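Local coordinates for AT-less polyketide synthase (Streptomyces platensis subsp. rosaceus, PDB 4TKT), which probably catalyses decarboxylative condensation of acyl units as a ketosynthase domain of the isomigrastatin "AT-less" polyketide synthase, at residues L257-P260 against A266-D269; A115-A120 against G129-F134. All coordinates share one frame; numbering follows the deposited sequence.

Interaction 1: residues L257-P260 against A266-D269; sequences LLRP and ADGD
A salt-bridge network of R259, D267 and D269 ties the end of strand 252-260 to the turn that follows helix 261-266. R259 carries one side of it alone: its CG is anti to the backbone N (chi1 -173°) and the chain stays extended as far as NE, which takes the guanidinium across to two carboxylates. Each carboxylate uses a single oxygen. OD2 of D267 lies 2.3 Å from NH2 of R259, and OD2 of D269 lies 2.5 Å from NH1 of R259; both separations are shorter than such bonds normally are, so their exact lengths are doubtful. Both oxygens sit at the edge of the guanidinium, near its plane, but the carboxylates are turned differently: that of D267 stands almost perpendicular to the guanidinium (82°), that of D269 is tilted by 38°. Neither pairing is the flat, two-oxygen kind. The second oxygens face other partners: OD1 of D267 meets R123, while OD1 of D269 takes the hydroxyl of Y111 and the amine of K599, from the far C-terminal part of the chain. Replacing D269 with an asparagine would probably take the carboxylate charge from R259 NH1 and from K599, leaving R259 to D267 as its one anionic partner in the network. Between the two aspartates, G268 adopts positive phi and closes the helix in a Schellman motif, while P260 occupies the N-cap at the other end. The whole is a short strand-helix-turn connection inside the ketosynthase, whose family belongs to the thiolase clan, with its two ends held together by charge.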
ATOM      1  N   LEU A 257       3.887  -2.501   6.556  1.00 24.69           N
ATOM      2  CA  LEU A 257       4.206  -3.231   7.773  1.00 29.76           C
ATOM      3  C   LEU A 257       5.210  -2.414   8.576  1.00 31.91           C
ATOM      4  O   LEU A 257       6.312  -2.137   8.103  1.00 29.47           O
ATOM      5  CB  LEU A 257       4.763  -4.620   7.453  1.00 25.45           C
ATOM      6  CG  LEU A 257       4.809  -5.612   8.620  1.00 28.84           C
ATOM      7  CD1 LEU A 257       3.427  -5.795   9.226  1.00 24.73           C
ATOM      8  CD2 LEU A 257       5.369  -6.952   8.175  1.00 26.19           C
ATOM      9  N   LEU A 258       4.818  -2.017   9.783  1.00 33.13           N
ATOM     10  CA  LEU A 258       5.639  -1.126  10.595  1.00 30.07           C
ATOM     11  C   LEU A 258       6.305  -1.849  11.759  1.00 31.51           C
ATOM     12  O   LEU A 258       5.759  -2.806  12.309  1.00 32.14           O
ATOM     13  CB  LEU A 258       4.797   0.037  11.118  1.00 26.58           C
ATOM     14  CG  LEU A 258       4.139   0.896  10.042  1.00 29.49           C
ATOM     15  CD1 LEU A 258       3.417   2.072  10.674  1.00 30.47           C
ATOM     16  CD2 LEU A 258       5.178   1.369   9.042  1.00 26.45           C
ATOM     17  N   ARG A 259       7.478  -1.362  12.145  1.00 28.85           N
ATOM     18  CA  ARG A 259       8.304  -2.030  13.139  1.00 30.70           C
ATOM     19  C   ARG A 259       9.382  -1.087  13.675  1.00 34.71           C
ATOM     20  O   ARG A 259       9.933  -0.291  12.918  1.00 36.74           O
ATOM     21  CB  ARG A 259       8.943  -3.273  12.520  1.00 39.66           C
ATOM     22  CG  ARG A 259       9.680  -4.147  13.492  1.00 43.34           C
ATOM     23  CD  ARG A 259      10.043  -5.473  12.867  1.00 36.60           C
ATOM     24  NE  ARG A 259      10.475  -6.416  13.889  1.00 40.13           N
ATOM     25  CZ  ARG A 259      10.991  -7.609  13.630  1.00 45.24           C
ATOM     26  NH1 ARG A 259      11.143  -8.000  12.372  1.00 42.20           N
ATOM     27  NH2 ARG A 259      11.356  -8.404  14.624  1.00 55.38           N
ATOM     28  N   PRO A 260       9.671  -1.159  14.988  1.00 36.51           N
ATOM     29  CA  PRO A 260      10.785  -0.386  15.551  1.00 33.46           C
ATOM     30  C   PRO A 260      12.088  -0.675  14.815  1.00 40.20           C
ATOM     31  O   PRO A 260      12.428  -1.840  14.619  1.00 40.65           O
ATOM     32  CB  PRO A 260      10.852  -0.869  17.001  1.00 34.10           C
ATOM     33  CG  PRO A 260       9.463  -1.295  17.310  1.00 32.73           C
ATOM     34  CD  PRO A 260       8.912  -1.870  16.032  1.00 31.56           C
ATOM     35  N   ALA A 266      17.923  -5.763  13.544  1.00 54.62           N
ATOM     36  CA  ALA A 266      18.393  -6.974  14.215  1.00 42.53           C
ATOM     37  C   ALA A 266      17.882  -8.248  13.545  1.00 45.59           C
ATOM     38  O   ALA A 266      18.511  -9.302  13.641  1.00 52.78           O
ATOM     39  CB  ALA A 266      17.979  -6.956  15.679  1.00 42.50           C
ATOM     40  N   ASP A 267      16.743  -8.145  12.868  1.00 45.43           N
ATOM     41  CA  ASP A 267      16.105  -9.305  12.253  1.00 47.26           C
ATOM     42  C   ASP A 267      16.415  -9.412  10.765  1.00 46.19           C
ATOM     43  O   ASP A 267      15.896 -10.290  10.078  1.00 56.00           O
ATOM     44  CB  ASP A 267      14.591  -9.254  12.469  1.00 43.80           C
ATOM     45  CG  ASP A 267      14.196  -9.607  13.889  1.00 53.10           C
ATOM     46  OD1 ASP A 267      15.070  -9.532  14.778  1.00 53.70           O
ATOM     47  OD2 ASP A 267      13.019  -9.960  14.117  1.00 42.19           O
ATOM     48  N   GLY A 268      17.259  -8.512  10.273  1.00 46.85           N
ATOM     49  CA  GLY A 268      17.661  -8.523   8.879  1.00 47.76           C
ATOM     50  C   GLY A 268      16.521  -8.253   7.916  1.00 46.82           C
ATOM     51  O   GLY A 268      16.523  -8.750   6.789  1.00 47.52           O
ATOM     52  N   ASP A 269      15.546  -7.465   8.359  1.00 45.33           N
ATOM     53  CA  ASP A 269      14.403  -7.117   7.520  1.00 44.37           C
ATOM     54  C   ASP A 269      14.794  -6.151   6.413  1.00 44.85           C
ATOM     55  O   ASP A 269      15.795  -5.445   6.517  1.00 51.49           O
ATOM     56  CB  ASP A 269      13.280  -6.489   8.352  1.00 42.71           C
ATOM     57  CG  ASP A 269      12.693  -7.446   9.364  1.00 57.69           C
ATOM     58  OD1 ASP A 269      12.846  -8.671   9.188  1.00 61.77           O
ATOM     59  OD2 ASP A 269      12.067  -6.968  10.334  1.00 53.02           O
TER

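Interaction 2: residues A115-A120 against G129-F134; sequences ALRAAA and GDIGVF. With SO4 (sulfate ion), chain C.
L116 has CG anti to its backbone N (chi1 -175°), which swings its branches off helix 113-121 to meet I131, and R117 bends at chi3 (-62°), which leaves its aliphatic part beside the strand while its guanidinium turns elsewhere. The CD1 tip of I131 is the apolar meeting point: CD2 of L116 lies 3.6 Å from I131 CD1, the two side chains crossing at about a right angle, and CG of R117 comes within 3.7 Å of the same I131 CD1. One turn on, A120 faces the chain corner at D130, its CB 3.2 Å from D130 O. The D130 side chain lies beside that of R117 and points the same way, with OD2 3.9 Å from R117 CD. The charges nevertheless do not pair, since R117 NE and D130 OD2 are 5.1 Å apart. OD1 of D130 instead turns back to the amide of I131, a bond too short to be measured reliably, and also accepts from the amide of S176. The R117 guanidinium grips a sulfate, probably from the crystallisation liquor: NH2 of R117 donates to sulfate O2 at 2.9 Å and NE of R117 to sulfate O4 at 3.2 Å. NH1 of R117 donates to the carbonyl of L173, a third bond that helps to fix how the guanidinium is turned. The chemistry is thus divided: carbon contacts of methyl and methylene groups join helix to strand, with no hydrogen bond between them. OD1 of the aspartate serves backbone amides, and the arginine an anion and a carbonyl, although proximity would probably still favour both charges.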
ATOM      1  N   ALA A 115       5.924 -16.699  11.111  1.00 35.73           N
ATOM      2  CA  ALA A 115       7.217 -16.063  11.311  1.00 36.65           C
ATOM      3  C   ALA A 115       7.042 -14.644  11.835  1.00 44.23           C
ATOM      4  O   ALA A 115       7.759 -14.213  12.740  1.00 54.04           O
ATOM      5  CB  ALA A 115       8.014 -16.059  10.017  1.00 37.29           C
ATOM      6  N   LEU A 116       6.082 -13.923  11.266  1.00 38.05           N
ATOM      7  CA  LEU A 116       5.824 -12.547  11.670  1.00 33.02           C
ATOM      8  C   LEU A 116       5.393 -12.473  13.132  1.00 37.79           C
ATOM      9  O   LEU A 116       5.859 -11.612  13.875  1.00 34.09           O
ATOM     10  CB  LEU A 116       4.762 -11.910  10.774  1.00 31.47           C
ATOM     11  CG  LEU A 116       4.494 -10.423  11.022  1.00 32.39           C
ATOM     12  CD1 LEU A 116       5.781  -9.624  10.920  1.00 33.45           C
ATOM     13  CD2 LEU A 116       3.457  -9.893  10.045  1.00 34.69           C
ATOM     14  N   ARG A 117       4.512 -13.381  13.545  1.00 37.92           N
ATOM     15  CA  ARG A 117       4.069 -13.422  14.937  1.00 32.86           C
ATOM     16  C   ARG A 117       5.234 -13.702  15.885  1.00 41.29           C
ATOM     17  O   ARG A 117       5.370 -13.049  16.920  1.00 40.46           O
ATOM     18  CB  ARG A 117       2.976 -14.473  15.127  1.00 32.67           C
ATOM     19  CG  ARG A 117       1.685 -14.157  14.390  1.00 37.01           C
ATOM     20  CD  ARG A 117       0.571 -15.110  14.786  1.00 36.48           C
ATOM     21  NE  ARG A 117       0.879 -16.495  14.443  1.00 39.79           N
ATOM     22  CZ  ARG A 117       0.453 -17.108  13.342  1.00 39.72           C
ATOM     23  NH1 ARG A 117      -0.307 -16.464  12.469  1.00 30.63           N
ATOM     24  NH2 ARG A 117       0.787 -18.371  13.117  1.00 43.03           N
ATOM     25  N   ALA A 118       6.077 -14.664  15.523  1.00 40.76           N
ATOM     26  CA  ALA A 118       7.236 -15.016  16.339  1.00 43.18           C
ATOM     27  C   ALA A 118       8.184 -13.832  16.510  1.00 44.26           C
ATOM     28  O   ALA A 118       8.648 -13.553  17.616  1.00 47.10           O
ATOM     29  CB  ALA A 118       7.975 -16.196  15.728  1.00 38.93           C
ATOM     30  N   ALA A 119       8.467 -13.140  15.411  1.00 37.25           N
ATOM     31  CA  ALA A 119       9.376 -12.000  15.439  1.00 37.74           C
ATOM     32  C   ALA A 119       8.804 -10.857  16.273  1.00 47.58           C
ATOM     33  O   ALA A 119       9.538 -10.162  16.975  1.00 56.23           O
ATOM     34  CB  ALA A 119       9.672 -11.526  14.023  1.00 37.18           C
ATOM     35  N   ALA A 120       7.490 -10.675  16.191  1.00 43.09           N
ATOM     36  CA  ALA A 120       6.815  -9.603  16.911  1.00 40.85           C
ATOM     37  C   ALA A 120       6.723  -9.898  18.405  1.00 37.95           C
ATOM     38  O   ALA A 120       6.992  -9.031  19.236  1.00 35.68           O
ATOM     39  CB  ALA A 120       5.427  -9.376  16.330  1.00 32.42           C
ATOM     40  N   GLY A 129       0.236  -7.681  22.529  1.00 31.58           N
ATOM     41  CA  GLY A 129      -0.107  -8.267  21.247  1.00 30.53           C
ATOM     42  C   GLY A 129       1.107  -8.433  20.358  1.00 33.41           C
ATOM     43  O   GLY A 129       2.139  -7.804  20.584  1.00 35.81           O
ATOM     44  N   ASP A 130       0.992  -9.288  19.347  1.00 33.73           N
ATOM     45  CA  ASP A 130       2.084  -9.486  18.403  1.00 31.28           C
ATOM     46  C   ASP A 130       1.940  -8.553  17.198  1.00 34.01           C
ATOM     47  O   ASP A 130       2.764  -7.662  16.993  1.00 39.49           O
ATOM     48  CB  ASP A 130       2.155 -10.954  17.955  1.00 29.94           C
ATOM     49  CG  ASP A 130       0.786 -11.549  17.653  1.00 35.95           C
ATOM     50  OD1 ASP A 130      -0.105 -10.809  17.186  1.00 39.34           O
ATOM     51  OD2 ASP A 130       0.603 -12.765  17.878  1.00 36.31           O
ATOM     52  N   ILE A 131       0.880  -8.754  16.419  1.00 29.65           N
ATOM     53  CA  ILE A 131       0.624  -7.964  15.220  1.00 27.66           C
ATOM     54  C   ILE A 131      -0.589  -7.055  15.393  1.00 34.36           C
ATOM     55  O   ILE A 131      -1.678  -7.522  15.722  1.00 35.85           O
ATOM     56  CB  ILE A 131       0.376  -8.864  13.992  1.00 27.16           C
ATOM     57  CG1 ILE A 131       1.480  -9.910  13.846  1.00 35.05           C
ATOM     58  CG2 ILE A 131       0.248  -8.027  12.732  1.00 26.69           C
ATOM     59  CD1 ILE A 131       1.230 -10.884  12.723  1.00 27.52           C
ATOM     60  N   GLY A 132      -0.401  -5.760  15.159  1.00 31.79           N
ATOM     61  CA  GLY A 132      -1.503  -4.815  15.212  1.00 26.77           C
ATOM     62  C   GLY A 132      -1.998  -4.445  13.827  1.00 26.09           C
ATOM     63  O   GLY A 132      -1.226  -4.418  12.871  1.00 26.17           O
ATOM     64  N   VAL A 133      -3.292  -4.163  13.711  1.00 25.56           N
ATOM     65  CA  VAL A 133      -3.874  -3.804  12.422  1.00 25.00           C
ATOM     66  C   VAL A 133      -4.637  -2.488  12.522  1.00 24.97           C
ATOM     67  O   VAL A 133      -5.611  -2.376  13.264  1.00 24.93           O
ATOM     68  CB  VAL A 133      -4.816  -4.907  11.896  1.00 24.45           C
ATOM     69  CG1 VAL A 133      -5.317  -4.557  10.507  1.00 24.02           C
ATOM     70  CG2 VAL A 133      -4.096  -6.247  11.871  1.00 29.45           C
ATOM     71  N   PHE A 134      -4.177  -1.494  11.773  1.00 25.67           N
ATOM     72  CA  PHE A 134      -4.761  -0.161  11.810  1.00 25.34           C
ATOM     73  C   PHE A 134      -5.177   0.255  10.414  1.00 25.01           C
ATOM     74  O   PHE A 134      -4.335   0.554   9.568  1.00 32.91           O
ATOM     75  CB  PHE A 134      -3.770   0.845  12.393  1.00 26.27           C
ATOM     76  CG  PHE A 134      -3.336   0.522  13.789  1.00 33.42           C
ATOM     77  CD1 PHE A 134      -2.301  -0.367  14.018  1.00 27.01           C
ATOM     78  CD2 PHE A 134      -3.971   1.097  14.877  1.00 32.13           C
ATOM     79  CE1 PHE A 134      -1.905  -0.673  15.302  1.00 35.51           C
ATOM     80  CE2 PHE A 134      -3.579   0.796  16.163  1.00 27.74           C
ATOM     81  CZ  PHE A 134      -2.545  -0.091  16.376  1.00 36.37           C
TER
HETATM   82  S   SO4 C4002       2.320 -19.203  16.699  1.00 78.22           S
HETATM   83  O1  SO4 C4002       2.401 -20.194  17.767  1.00 79.67           O
HETATM   84  O2  SO4 C4002       1.584 -19.768  15.571  1.00 72.69           O
HETATM   85  O3  SO4 C4002       3.666 -18.837  16.263  1.00 79.59           O
HETATM   86  O4  SO4 C4002       1.629 -18.016  17.193  1.00 76.81           O

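How the interactions relate
Interaction 2 ends earlier in the chain than interaction 1 begins; their centres lie about 11 Å apart and both reach the same sheet, with strand 129-136 in one and strand 252-260 in the other, separated by strand 208-214. Helix 113-121 joins them: the CD1 of L116 packs against CD2 of L257 at 3.9 Å, and A119 sits beside R259 and D267. Both are largely buried, yet their chemistry differs. In 257-260 against 266-269 the tie is a charge network, whereas in 115-120 against 129-134 it is carbon packing, the charge of R117 meeting a sulfate rather than a residue of the facing segment. One helix therefore packs against both contacts.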